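Local coordinates for NAD nucleotidase (Haemophilus influenzae, PDB 3ZTV), which breaks down NAD to adenosine and nicotinamide riboside in the periplasm, acting as a pyrophosphatase and as a zinc-dependent 5'-nucleotidase, at residues V421-A426 with S548-M553; Y229-D234 with V259-G264; G111-L116 with S134-K139; S296-Q301 with S331-D336. All coordinates share one frame; numbering follows the deposited sequence.

Contact 1 (V421-A426 with S548-M553)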
loop_
_atom_site.group_PDB
_atom_site.type_symbol
_atom_site.label_atom_id
_atom_site.label_comp_id
_atom_site.label_asym_id
_atom_site.label_seq_id
_atom_site.Cartn_x
_atom_site.Cartn_y
_atom_site.Cartn_z
ATOM N N VAL A 421 24.910 12.327 37.823
ATOM C CA VAL A 421 23.790 11.396 37.714
ATOM C C VAL A 421 24.291 10.104 37.084
ATOM O O VAL A 421 24.808 10.119 35.964
ATOM C CB VAL A 421 22.652 11.962 36.836
ATOM C CG1 VAL A 421 21.513 10.957 36.725
ATOM C CG2 VAL A 421 22.149 13.277 37.400
ATOM N N THR A 422 24.142 8.990 37.797
ATOM C CA THR A 422 24.540 7.683 37.282
ATOM C C THR A 422 23.323 6.930 36.731
ATOM O O THR A 422 22.184 7.347 36.926
ATOM C CB THR A 422 25.192 6.827 38.392
ATOM O OG1 THR A 422 24.193 6.430 39.335
ATOM C CG2 THR A 422 26.293 7.622 39.111
ATOM N N PHE A 423 23.576 5.810 36.061
ATOM C CA PHE A 423 22.485 4.959 35.595
ATOM C C PHE A 423 21.620 4.495 36.760
ATOM O O PHE A 423 20.396 4.509 36.676
ATOM C CB PHE A 423 23.026 3.761 34.814
ATOM C CG PHE A 423 23.774 4.140 33.567
ATOM C CD1 PHE A 423 25.131 4.426 33.632
ATOM C CD2 PHE A 423 23.129 4.230 32.336
ATOM C CE1 PHE A 423 25.845 4.784 32.497
ATOM C CE2 PHE A 423 23.832 4.589 31.194
ATOM C CZ PHE A 423 25.190 4.868 31.269
ATOM N N ASN A 424 22.256 4.098 37.865
ATOM C CA ASN A 424 21.519 3.672 39.054
ATOM C C ASN A 424 20.625 4.780 39.571
ATOM O O ASN A 424 19.503 4.533 40.014
ATOM C CB ASN A 424 22.469 3.265 40.182
ATOM C CG ASN A 424 23.077 1.901 39.980
ATOM O OD1 ASN A 424 22.428 0.986 39.476
ATOM N ND2 ASN A 424 24.326 1.747 40.394
ATOM N N ASP A 425 21.137 6.006 39.537
ATOM C CA ASP A 425 20.383 7.152 40.028
ATOM C C ASP A 425 19.037 7.314 39.321
ATOM O O ASP A 425 18.049 7.686 39.945
ATOM C CB ASP A 425 21.195 8.441 39.897
ATOM C CG ASP A 425 22.400 8.482 40.827
ATOM O OD1 ASP A 425 22.441 7.735 41.829
ATOM O OD2 ASP A 425 23.309 9.284 40.548
ATOM N N ALA A 426 19.000 7.050 38.017
ATOM C CA ALA A 426 17.746 7.158 37.265
ATOM C C ALA A 426 16.685 6.200 37.793
ATOM O O ALA A 426 15.512 6.557 37.910
ATOM C CB ALA A 426 17.977 6.921 35.780
ATOM N N SER A 548 14.113 6.424 29.906
ATOM C CA SER A 548 13.894 7.738 29.291
ATOM C C SER A 548 14.776 8.798 29.951
ATOM O O SER A 548 15.374 9.649 29.281
ATOM C CB SER A 548 12.427 8.146 29.418
ATOM O OG SER A 548 11.583 7.275 28.690
ATOM N N PHE A 549 14.867 8.734 31.275
ATOM C CA PHE A 549 15.702 9.663 32.017
ATOM C C PHE A 549 17.161 9.510 31.617
ATOM O O PHE A 549 17.852 10.499 31.390
ATOM C CB PHE A 549 15.529 9.484 33.522
ATOM C CG PHE A 549 16.037 10.651 34.317
ATOM C CD1 PHE A 549 17.395 10.845 34.491
ATOM C CD2 PHE A 549 15.160 11.587 34.837
ATOM C CE1 PHE A 549 17.868 11.928 35.201
ATOM C CE2 PHE A 549 15.631 12.674 35.548
ATOM C CZ PHE A 549 16.988 12.842 35.726
ATOM N N ILE A 550 17.628 8.269 31.510
ATOM C CA ILE A 550 18.987 8.006 31.042
ATOM C C ILE A 550 19.250 8.589 29.639
ATOM O O ILE A 550 20.281 9.224 29.408
ATOM C CB ILE A 550 19.304 6.496 31.082
ATOM C CG1 ILE A 550 19.466 6.038 32.529
ATOM C CG2 ILE A 550 20.546 6.176 30.272
ATOM C CD1 ILE A 550 19.303 4.539 32.704
ATOM N N LYS A 551 18.324 8.382 28.705
ATOM C CA LYS A 551 18.477 8.970 27.368
ATOM C C LYS A 551 18.593 10.493 27.423
ATOM O O LYS A 551 19.380 11.101 26.692
ATOM C CB LYS A 551 17.293 8.615 26.475
ATOM C CG LYS A 551 17.188 7.163 26.094
ATOM C CD LYS A 551 16.078 6.994 25.070
ATOM C CE LYS A 551 15.801 5.532 24.798
ATOM N NZ LYS A 551 14.732 5.365 23.771
ATOM N N PHE A 552 17.776 11.115 28.263
ATOM C CA PHE A 552 17.784 12.568 28.388
ATOM C C PHE A 552 19.152 13.070 28.846
ATOM O O PHE A 552 19.687 14.030 28.290
ATOM C CB PHE A 552 16.673 13.031 29.334
ATOM C CG PHE A 552 16.543 14.526 29.435
ATOM C CD1 PHE A 552 17.293 15.233 30.358
ATOM C CD2 PHE A 552 15.666 15.220 28.617
ATOM C CE1 PHE A 552 17.184 16.607 30.459
ATOM C CE2 PHE A 552 15.546 16.595 28.717
ATOM C CZ PHE A 552 16.307 17.288 29.642
ATOM N N MET A 553 19.728 12.418 29.851
ATOM C CA MET A 553 21.044 12.824 30.321
ATOM C C MET A 553 22.127 12.580 29.271
ATOM O O MET A 553 23.086 13.340 29.178
ATOM C CB MET A 553 21.399 12.135 31.642
ATOM C CG MET A 553 20.486 12.494 32.812
ATOM S SD MET A 553 20.386 14.267 33.148
ATOM C CE MET A 553 22.115 14.728 33.249
#
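Phe549, Ile550 and Met553 on helix 545-555 pack against Val421, Phe423 and Ala426 in a buried, wholly apolar contact of the nucleotide-binding C-terminal domain of this 5'-nucleotidase, where it faces helix 76-79 of the N-terminal half: Ile550 also packs on Leu76 and Thr79, and Phe423 on Thr79. Within segment 421-426, strand 419-422 passes straight into helix 423-429, and a capping box shapes the junction: Asp425 N donates to Thr422 OG1 at 3.1 Å, while Thr422 N returns a nearly straight bond to Asp425 OD2 (2.9 Å), met from above the carboxylate plane. Threonine and aspartate suit these positions because each carries an acceptor for a backbone N-H at the start of the helix, and neither side chain enters the apolar seam. Across that seam, Val421 sends CG1, anti to its backbone N (chi1 179°), to Phe549 CE1 at 4.1 Å, and Met553 CG flanks the same methyl. Ala426 is small enough to let the helices come close: its CA lies 6.2 Å from that of Phe549. Phe390 and Phe429 meet the Phe549 ring edge-to-face, and strand 357-362, paired with 419-422 in the same sheet, touches Val421 and Met553. Beta-branched Ile550 reaches two partners at once, crossing Phe423 at about a right angle. Its CG1 sits 3.7 Å from Ala426 CB, and its CG2 rests 3.8 Å from Phe423 CE2.

Contact 2 (Y229-D234 with V259-G264)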
loop_
_atom_site.group_PDB
_atom_site.type_symbol
_atom_site.label_atom_id
_atom_site.label_comp_id
_atom_site.label_asym_id
_atom_site.label_seq_id
_atom_site.Cartn_x
_atom_site.Cartn_y
_atom_site.Cartn_z
ATOM N N TYR A 229 0.804 -10.206 24.047
ATOM C CA TYR A 229 -0.349 -10.956 24.559
ATOM C C TYR A 229 0.019 -12.361 25.003
ATOM O O TYR A 229 0.709 -13.101 24.277
ATOM C CB TYR A 229 -1.433 -11.091 23.490
ATOM C CG TYR A 229 -2.146 -9.821 23.090
ATOM C CD1 TYR A 229 -2.085 -8.667 23.865
ATOM C CD2 TYR A 229 -2.903 -9.785 21.924
ATOM C CE1 TYR A 229 -2.763 -7.512 23.478
ATOM C CE2 TYR A 229 -3.586 -8.647 21.538
ATOM C CZ TYR A 229 -3.506 -7.514 22.309
ATOM O OH TYR A 229 -4.178 -6.375 21.913
ATOM N N LEU A 230 -0.475 -12.736 26.186
ATOM C CA LEU A 230 -0.434 -14.134 26.615
ATOM C C LEU A 230 -1.544 -14.901 25.885
ATOM O O LEU A 230 -2.736 -14.634 26.090
ATOM C CB LEU A 230 -0.615 -14.258 28.139
ATOM C CG LEU A 230 -0.660 -15.682 28.706
ATOM C CD1 LEU A 230 0.607 -16.480 28.420
ATOM C CD2 LEU A 230 -0.945 -15.664 30.210
ATOM N N TYR A 231 -1.151 -15.829 25.016
ATOM C CA TYR A 231 -2.097 -16.785 24.433
ATOM C C TYR A 231 -1.998 -17.994 25.356
ATOM O O TYR A 231 -0.921 -18.542 25.567
ATOM C CB TYR A 231 -1.701 -17.165 22.997
ATOM C CG TYR A 231 -1.991 -16.156 21.887
ATOM C CD1 TYR A 231 -1.508 -14.852 21.954
ATOM C CD2 TYR A 231 -2.725 -16.525 20.760
ATOM C CE1 TYR A 231 -1.735 -13.946 20.932
ATOM C CE2 TYR A 231 -2.953 -15.626 19.726
ATOM C CZ TYR A 231 -2.464 -14.340 19.825
ATOM O OH TYR A 231 -2.697 -13.463 18.784
ATOM N N GLY A 232 -3.135 -18.411 25.903
ATOM C CA GLY A 232 -3.118 -19.400 26.965
ATOM C C GLY A 232 -4.160 -20.498 26.836
ATOM O O GLY A 232 -4.566 -20.892 25.733
ATOM N N ASN A 233 -4.593 -21.003 27.990
ATOM C CA ASN A 233 -5.521 -22.125 28.059
ATOM C C ASN A 233 -6.152 -22.145 29.439
ATOM O O ASN A 233 -5.899 -21.264 30.261
ATOM C CB ASN A 233 -4.784 -23.435 27.784
ATOM C CG ASN A 233 -3.610 -23.659 28.731
ATOM O OD1 ASN A 233 -3.605 -23.179 29.870
ATOM N ND2 ASN A 233 -2.621 -24.408 28.271
ATOM N N ASP A 234 -6.994 -23.141 29.684
ATOM C CA ASP A 234 -7.714 -23.209 30.953
ATOM C C ASP A 234 -6.799 -23.278 32.171
ATOM O O ASP A 234 -7.102 -22.675 33.196
ATOM C CB ASP A 234 -8.720 -24.365 30.952
ATOM C CG ASP A 234 -9.895 -24.106 30.030
ATOM O OD1 ASP A 234 -10.155 -22.923 29.705
ATOM O OD2 ASP A 234 -10.556 -25.086 29.630
ATOM N N VAL A 259 -5.532 -21.088 8.993
ATOM C CA VAL A 259 -4.347 -20.317 9.357
ATOM C C VAL A 259 -4.301 -20.252 10.881
ATOM O O VAL A 259 -5.316 -19.948 11.522
ATOM C CB VAL A 259 -4.413 -18.867 8.815
ATOM C CG1 VAL A 259 -3.085 -18.129 9.088
ATOM C CG2 VAL A 259 -4.759 -18.822 7.309
ATOM N N PHE A 260 -3.126 -20.493 11.453
ATOM C CA PHE A 260 -2.956 -20.446 12.909
ATOM C C PHE A 260 -2.093 -19.251 13.300
ATOM O O PHE A 260 -1.121 -18.944 12.615
ATOM C CB PHE A 260 -2.364 -21.765 13.402
ATOM C CG PHE A 260 -3.246 -22.936 13.104
ATOM C CD1 PHE A 260 -4.305 -23.241 13.944
ATOM C CD2 PHE A 260 -3.074 -23.687 11.952
ATOM C CE1 PHE A 260 -5.165 -24.302 13.660
ATOM C CE2 PHE A 260 -3.931 -24.757 11.662
ATOM C CZ PHE A 260 -4.969 -25.060 12.518
ATOM N N VAL A 261 -2.482 -18.566 14.373
ATOM C CA VAL A 261 -1.792 -17.358 14.835
ATOM C C VAL A 261 -1.535 -17.479 16.332
ATOM O O VAL A 261 -2.440 -17.836 17.097
ATOM C CB VAL A 261 -2.681 -16.113 14.602
ATOM C CG1 VAL A 261 -2.008 -14.841 15.124
ATOM C CG2 VAL A 261 -3.064 -15.979 13.126
ATOM N N MET A 262 -0.321 -17.181 16.781
ATOM C CA MET A 262 -0.054 -17.233 18.216
ATOM C C MET A 262 1.131 -16.362 18.618
ATOM O O MET A 262 2.064 -16.176 17.839
ATOM C CB MET A 262 0.153 -18.674 18.705
ATOM C CG MET A 262 1.462 -19.321 18.311
ATOM S SD MET A 262 1.614 -19.734 16.563
ATOM C CE MET A 262 3.065 -20.789 16.646
ATOM N N GLU A 263 1.074 -15.844 19.849
ATOM C CA GLU A 263 2.145 -15.061 20.467
ATOM C C GLU A 263 2.547 -15.758 21.771
ATOM O O GLU A 263 1.829 -16.659 22.255
ATOM C CB GLU A 263 1.655 -13.636 20.745
ATOM C CG GLU A 263 2.743 -12.630 21.077
ATOM C CD GLU A 263 2.268 -11.193 21.006
ATOM O OE1 GLU A 263 1.061 -10.929 21.142
ATOM O OE2 GLU A 263 3.114 -10.302 20.806
ATOM N N GLY A 264 3.683 -15.338 22.336
ATOM C CA GLY A 264 4.235 -15.934 23.545
ATOM C C GLY A 264 4.445 -14.933 24.674
ATOM O O GLY A 264 5.504 -14.897 25.315
HETATM O O HOH W 1 1.508 -17.160 24.965
#
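Glu263, on strand 258-263 in the metallophosphoesterase half of the enzyme, lies close behind the zinc site, probably as a second-shell residue, and meets Tyr229 and Tyr231 of the chain that follows the zinc ligand Asp226. Its side chain, extended beyond CG, brings OE1 to Tyr229 N at 3.0 Å; the N-H approaches from well above the carboxylate plane, 75° out of it. Ser227 OG also bonds OE1, and His228 N bonds OE2, so the buried carboxylate is gripped by the residues just after Asp226. Glutamate suits the place by reaching from one strand to several donors on a neighbouring loop, and a zinc ion about 7 Å from its side chain would probably favour its negative charge. Tyr231 lies broadside on the strand. Glu263 N stands 3.4 Å above the centre of its ring, and on the same face Met262 CA makes a CH-pi contact 4.0 Å from the centroid. Glu263 CB touches Tyr231 CE1 at 3.4 Å, while the phenol OH reaches Ser206 OG, a polar end for an otherwise buried ring. One water donates to both Tyr231 O (2.9 Å) and Glu263 O (2.8 Å), linking the two backbones where the strands run at 122° to each other. Asp20, another zinc ligand, lies close to Glu263, consistent with a second-shell carboxylate that helps to order the loop after Asp226 in a dinuclear metallophosphoesterase site.

Contact 3 (G111-L116 with S134-K139)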
loop_
_atom_site.group_PDB
_atom_site.type_symbol
_atom_site.label_atom_id
_atom_site.label_comp_id
_atom_site.label_asym_id
_atom_site.label_seq_id
_atom_site.Cartn_x
_atom_site.Cartn_y
_atom_site.Cartn_z
ATOM N N GLY A 111 22.569 1.608 16.268
ATOM C CA GLY A 111 22.243 0.714 17.363
ATOM C C GLY A 111 21.889 -0.686 16.890
ATOM O O GLY A 111 22.258 -1.673 17.524
ATOM N N LEU A 112 21.175 -0.796 15.771
ATOM C CA LEU A 112 20.823 -2.118 15.268
ATOM C C LEU A 112 22.071 -2.860 14.805
ATOM O O LEU A 112 22.219 -4.055 15.039
ATOM C CB LEU A 112 19.787 -2.032 14.143
ATOM C CG LEU A 112 19.335 -3.380 13.575
ATOM C CD1 LEU A 112 18.965 -4.361 14.688
ATOM C CD2 LEU A 112 18.177 -3.185 12.603
ATOM N N LEU A 113 22.985 -2.141 14.158
ATOM C CA LEU A 113 24.224 -2.759 13.724
ATOM C C LEU A 113 24.979 -3.383 14.905
ATOM O O LEU A 113 25.564 -4.456 14.776
ATOM C CB LEU A 113 25.098 -1.741 12.986
ATOM C CG LEU A 113 26.345 -2.316 12.315
ATOM C CD1 LEU A 113 25.968 -3.328 11.244
ATOM C CD2 LEU A 113 27.193 -1.195 11.731
ATOM N N LYS A 114 24.954 -2.712 16.058
ATOM C CA LYS A 114 25.665 -3.207 17.239
ATOM C C LYS A 114 25.065 -4.504 17.782
ATOM O O LYS A 114 25.764 -5.326 18.374
ATOM C CB LYS A 114 25.709 -2.141 18.336
ATOM C CG LYS A 114 26.623 -0.975 18.011
ATOM C CD LYS A 114 26.642 0.046 19.137
ATOM C CE LYS A 114 27.136 -0.580 20.429
ATOM N NZ LYS A 114 27.117 0.388 21.563
ATOM N N LEU A 115 23.760 -4.685 17.603
ATOM C CA LEU A 115 23.136 -5.970 17.927
ATOM C C LEU A 115 23.499 -7.039 16.899
ATOM O O LEU A 115 23.862 -8.164 17.243
ATOM C CB LEU A 115 21.609 -5.842 18.014
ATOM C CG LEU A 115 20.831 -7.162 18.114
ATOM C CD1 LEU A 115 21.088 -7.840 19.455
ATOM C CD2 LEU A 115 19.331 -6.957 17.927
ATOM N N LEU A 116 23.401 -6.682 15.623
ATOM C CA LEU A 116 23.550 -7.669 14.555
ATOM C C LEU A 116 24.980 -8.209 14.409
ATOM O O LEU A 116 25.167 -9.357 14.004
ATOM C CB LEU A 116 23.040 -7.101 13.220
ATOM C CG LEU A 116 21.545 -6.747 13.178
ATOM C CD1 LEU A 116 21.119 -6.334 11.774
ATOM C CD2 LEU A 116 20.683 -7.909 13.656
ATOM N N SER A 134 23.235 1.958 2.893
ATOM C CA SER A 134 22.918 1.788 4.305
ATOM C C SER A 134 23.944 0.907 5.008
ATOM O O SER A 134 24.449 -0.062 4.443
ATOM C CB SER A 134 21.533 1.158 4.453
ATOM O OG SER A 134 21.175 1.029 5.824
ATOM N N ILE A 135 24.238 1.232 6.263
ATOM C CA ILE A 135 25.112 0.378 7.055
ATOM C C ILE A 135 24.441 -0.968 7.367
ATOM O O ILE A 135 25.095 -1.918 7.791
ATOM C CB ILE A 135 25.603 1.074 8.363
ATOM C CG1 ILE A 135 24.458 1.312 9.353
ATOM C CG2 ILE A 135 26.339 2.382 8.038
ATOM C CD1 ILE A 135 24.935 1.986 10.638
ATOM N N LEU A 136 23.135 -1.051 7.108
ATOM C CA LEU A 136 22.372 -2.292 7.314
ATOM C C LEU A 136 22.183 -3.114 6.038
ATOM O O LEU A 136 21.510 -4.148 6.057
ATOM C CB LEU A 136 21.015 -1.990 7.942
ATOM C CG LEU A 136 21.091 -1.272 9.291
ATOM C CD1 LEU A 136 19.712 -0.841 9.731
ATOM C CD2 LEU A 136 21.758 -2.149 10.354
ATOM N N TYR A 137 22.750 -2.663 4.925
ATOM C CA TYR A 137 22.635 -3.392 3.668
ATOM C C TYR A 137 23.151 -4.820 3.832
ATOM O O TYR A 137 24.205 -5.039 4.421
ATOM C CB TYR A 137 23.420 -2.670 2.573
ATOM C CG TYR A 137 23.173 -3.225 1.189
ATOM C CD1 TYR A 137 21.906 -3.174 0.615
ATOM C CD2 TYR A 137 24.202 -3.791 0.452
ATOM C CE1 TYR A 137 21.671 -3.677 -0.656
ATOM C CE2 TYR A 137 23.975 -4.294 -0.826
ATOM C CZ TYR A 137 22.709 -4.235 -1.369
ATOM O OH TYR A 137 22.478 -4.732 -2.634
ATOM N N ASN A 138 22.399 -5.787 3.314
ATOM C CA ASN A 138 22.803 -7.196 3.341
ATOM C C ASN A 138 22.999 -7.802 4.736
ATOM O O ASN A 138 23.792 -8.729 4.904
ATOM C CB ASN A 138 24.076 -7.425 2.509
ATOM C CG ASN A 138 23.827 -7.366 1.012
ATOM O OD1 ASN A 138 24.725 -7.027 0.238
ATOM N ND2 ASN A 138 22.610 -7.697 0.597
ATOM N N LYS A 139 22.294 -7.283 5.737
ATOM C CA LYS A 139 22.416 -7.823 7.089
ATOM C C LYS A 139 21.290 -8.809 7.427
ATOM O O LYS A 139 21.331 -9.481 8.454
ATOM C CB LYS A 139 22.457 -6.693 8.115
ATOM C CG LYS A 139 23.690 -5.792 8.024
ATOM C CD LYS A 139 24.986 -6.572 8.216
ATOM C CE LYS A 139 26.201 -5.642 8.223
ATOM N NZ LYS A 139 27.470 -6.412 8.294
#
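Leu112, Leu113 and Leu116, on one side of helix 108-116 in the calcineurin-like phosphoesterase domain, pack against a pair of overlapping beta turns in the loop between strands 128-130 and 143-148. The type I turn from Ser134 to Tyr137 runs into a type II turn from Leu136 to Lys139. Ser134 OG accepts from Leu136 N at 3.1 Å, an ST turn that fixes the backbone ahead of the principal apolar residue of the turns, and Asp173 bonds the same hydroxyl. Leu136 turns its branched end to the helix: CG lies anti to the carbonyl carbon (chi1 -59°), CD1 is 4.0 Å from Leu112 CD2, and CD2 reaches the helix backbone at Leu113 N, also 4.0 Å away. Leucine fits here because its two methyls can bear on different residues of the helix. Leu113, nearer the surface, is bordered on one side by Ile135, whose CD1 lies 4.1 Å from Leu113 CD2. Lys139 suits the exposed rim, since its aliphatic stem can pack while its charge stays at the surface. Its CB lies 3.9 Å from Leu116 CD1; a bend at chi2 (-59°) then turns CD, and CE beyond it lies 3.8 Å from Leu113 CD1.

Contact 4 (S296-Q301 with S331-D336)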
loop_
_atom_site.group_PDB
_atom_site.type_symbol
_atom_site.label_atom_id
_atom_site.label_comp_id
_atom_site.label_asym_id
_atom_site.label_seq_id
_atom_site.Cartn_x
_atom_site.Cartn_y
_atom_site.Cartn_z
ATOM N N SER A 296 9.840 -19.926 38.636
ATOM C CA SER A 296 10.650 -20.400 39.752
ATOM C C SER A 296 9.790 -21.027 40.846
ATOM O O SER A 296 8.654 -20.613 41.065
ATOM C CB SER A 296 11.449 -19.241 40.337
ATOM O OG SER A 296 12.152 -19.650 41.500
ATOM N N SER A 297 10.344 -22.027 41.527
ATOM C CA SER A 297 9.675 -22.621 42.680
ATOM C C SER A 297 10.073 -21.934 43.982
ATOM O O SER A 297 9.559 -22.283 45.044
ATOM C CB SER A 297 10.022 -24.106 42.791
ATOM O OG SER A 297 11.380 -24.268 43.148
ATOM N N HIS A 298 10.982 -20.966 43.907
ATOM C CA HIS A 298 11.652 -20.466 45.115
ATOM C C HIS A 298 10.983 -19.272 45.791
ATOM O O HIS A 298 11.183 -19.046 46.994
ATOM C CB HIS A 298 13.130 -20.189 44.826
ATOM C CG HIS A 298 13.873 -21.396 44.347
ATOM N ND1 HIS A 298 14.052 -22.518 45.129
ATOM C CD2 HIS A 298 14.447 -21.676 43.153
ATOM C CE1 HIS A 298 14.721 -23.428 44.443
ATOM N NE2 HIS A 298 14.972 -22.942 43.241
ATOM N N LYS A 299 10.204 -18.505 45.037
ATOM C CA LYS A 299 9.438 -17.404 45.606
ATOM C C LYS A 299 7.964 -17.747 45.566
ATOM O O LYS A 299 7.364 -17.850 44.494
ATOM C CB LYS A 299 9.692 -16.081 44.868
ATOM C CG LYS A 299 8.864 -14.902 45.408
ATOM C CD LYS A 299 9.040 -13.637 44.573
ATOM C CE LYS A 299 10.391 -12.989 44.814
ATOM N NZ LYS A 299 10.617 -11.859 43.867
ATOM N N LEU A 300 7.383 -17.935 46.742
ATOM C CA LEU A 300 5.957 -18.188 46.852
ATOM C C LEU A 300 5.447 -17.362 48.024
ATOM O O LEU A 300 5.326 -17.863 49.150
ATOM C CB LEU A 300 5.687 -19.676 47.083
ATOM C CG LEU A 300 6.136 -20.647 45.980
ATOM C CD1 LEU A 300 6.126 -22.078 46.494
ATOM C CD2 LEU A 300 5.290 -20.518 44.712
ATOM N N GLN A 301 5.168 -16.090 47.767
ATOM C CA GLN A 301 4.823 -15.155 48.836
ATOM C C GLN A 301 3.350 -14.768 48.821
ATOM O O GLN A 301 2.778 -14.492 47.769
ATOM C CB GLN A 301 5.693 -13.901 48.751
ATOM C CG GLN A 301 7.171 -14.169 48.949
ATOM C CD GLN A 301 8.017 -12.934 48.747
ATOM O OE1 GLN A 301 7.495 -11.834 48.559
ATOM N NE2 GLN A 301 9.331 -13.110 48.778
ATOM N N SER A 331 6.368 -24.667 33.794
ATOM C CA SER A 331 7.642 -25.357 33.814
ATOM C C SER A 331 8.497 -24.741 34.914
ATOM O O SER A 331 8.857 -23.566 34.847
ATOM C CB SER A 331 8.332 -25.209 32.463
ATOM O OG SER A 331 9.478 -26.033 32.379
ATOM N N LEU A 332 8.826 -25.526 35.933
ATOM C CA LEU A 332 9.556 -25.004 37.096
ATOM C C LEU A 332 11.068 -25.172 37.014
ATOM O O LEU A 332 11.573 -26.246 36.676
ATOM C CB LEU A 332 9.065 -25.663 38.394
ATOM C CG LEU A 332 7.602 -25.446 38.764
ATOM C CD1 LEU A 332 7.177 -26.420 39.859
ATOM C CD2 LEU A 332 7.339 -24.013 39.190
ATOM N N ASP A 333 11.781 -24.092 37.339
ATOM C CA ASP A 333 13.218 -24.124 37.614
ATOM C C ASP A 333 14.082 -24.638 36.469
ATOM O O ASP A 333 15.085 -25.311 36.699
ATOM C CB ASP A 333 13.501 -24.933 38.891
ATOM C CG ASP A 333 12.824 -24.350 40.118
ATOM O OD1 ASP A 333 12.706 -23.110 40.229
ATOM O OD2 ASP A 333 12.407 -25.148 40.983
ATOM N N ASP A 334 13.716 -24.315 35.231
ATOM C CA ASP A 334 14.605 -24.619 34.115
ATOM C C ASP A 334 15.828 -23.711 34.197
ATOM O O ASP A 334 15.696 -22.512 34.414
ATOM C CB ASP A 334 13.922 -24.376 32.769
ATOM C CG ASP A 334 12.666 -25.188 32.590
ATOM O OD1 ASP A 334 12.757 -26.429 32.453
ATOM O OD2 ASP A 334 11.586 -24.570 32.563
ATOM N N HIS A 335 17.011 -24.274 34.015
ATOM C CA HIS A 335 18.209 -23.447 33.922
ATOM C C HIS A 335 19.280 -24.104 33.062
ATOM O O HIS A 335 19.427 -25.325 33.044
ATOM C CB HIS A 335 18.733 -23.019 35.302
ATOM C CG HIS A 335 19.199 -24.153 36.156
ATOM N ND1 HIS A 335 20.529 -24.357 36.452
ATOM C CD2 HIS A 335 18.515 -25.130 36.794
ATOM C CE1 HIS A 335 20.646 -25.418 37.230
ATOM N NE2 HIS A 335 19.438 -25.906 37.452
ATOM N N ASP A 336 19.991 -23.280 32.301
ATOM C CA ASP A 336 20.971 -23.756 31.337
ATOM C C ASP A 336 22.353 -23.336 31.804
ATOM O O ASP A 336 22.585 -22.162 32.071
ATOM C CB ASP A 336 20.683 -23.139 29.967
ATOM C CG ASP A 336 21.709 -23.526 28.923
ATOM O OD1 ASP A 336 21.879 -24.735 28.669
ATOM O OD2 ASP A 336 22.360 -22.625 28.350
HETATM O O HOH W 2 14.486 -21.002 39.752
#
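Asp333, Ser297 and Ser296 carry most of this surface contact, in which the carboxylate of Asp333 grips a serine through both its oxygens. Ser297 OG donates to the syn lone pair of Asp333 OD2 at 2.6 Å, and Ser297 N gives a bond of 2.9 Å to Asp333 OD1, met on the syn side 30° out of the carboxylate plane. Serine fits because its hydroxyl and its own N-H can serve the two oxygens together; chi1 of 69° brings OG between the backbone N and the carbonyl carbon, beside that N-H. Asp333 has a left-handed backbone just beyond strand 330-332, where the chain turns out of the sheet. Ser296 adds a water link, its OG 3.2 Å from a water that donates to Asp333 OD1 at 2.8 Å. The same OG accepts from His298 N at 3.0 Å, closing an ST turn. The His298 ring lies over Ser297 OG, with its plane 21° from that of the carboxylate. Leu332 CD2 also comes 4.1 Å from Ser296 O. The arrangement is a two-oxygen carboxylate link to the N-H and hydroxyl of one serine, joining the ends of adjacent parallel strands, 284-295 and 330-332, at the edge of a mixed sheet.

How the contacts relate
Followed from the N terminus, the four contacts come in series, none enclosing or crossing another. Contact 3 closes first, a short loop that brings the turns at 134-139 back onto helix 108-116. Contact 2 follows, returning strand 258-263 to the chain after Asp226, beside the zinc ions. Contact 4 then joins the ends of two strands of the seven-stranded sheet around an excursion that includes helix 314-325. Last comes contact 1, whose much longer loop of 121 residues brings helix 545-555 back to the strand-to-helix junction of the C-terminal domain. Contacts 1 and 2 lie on opposite sides of the chain's centre, their centres about 36 Å apart, and no two contacts touch.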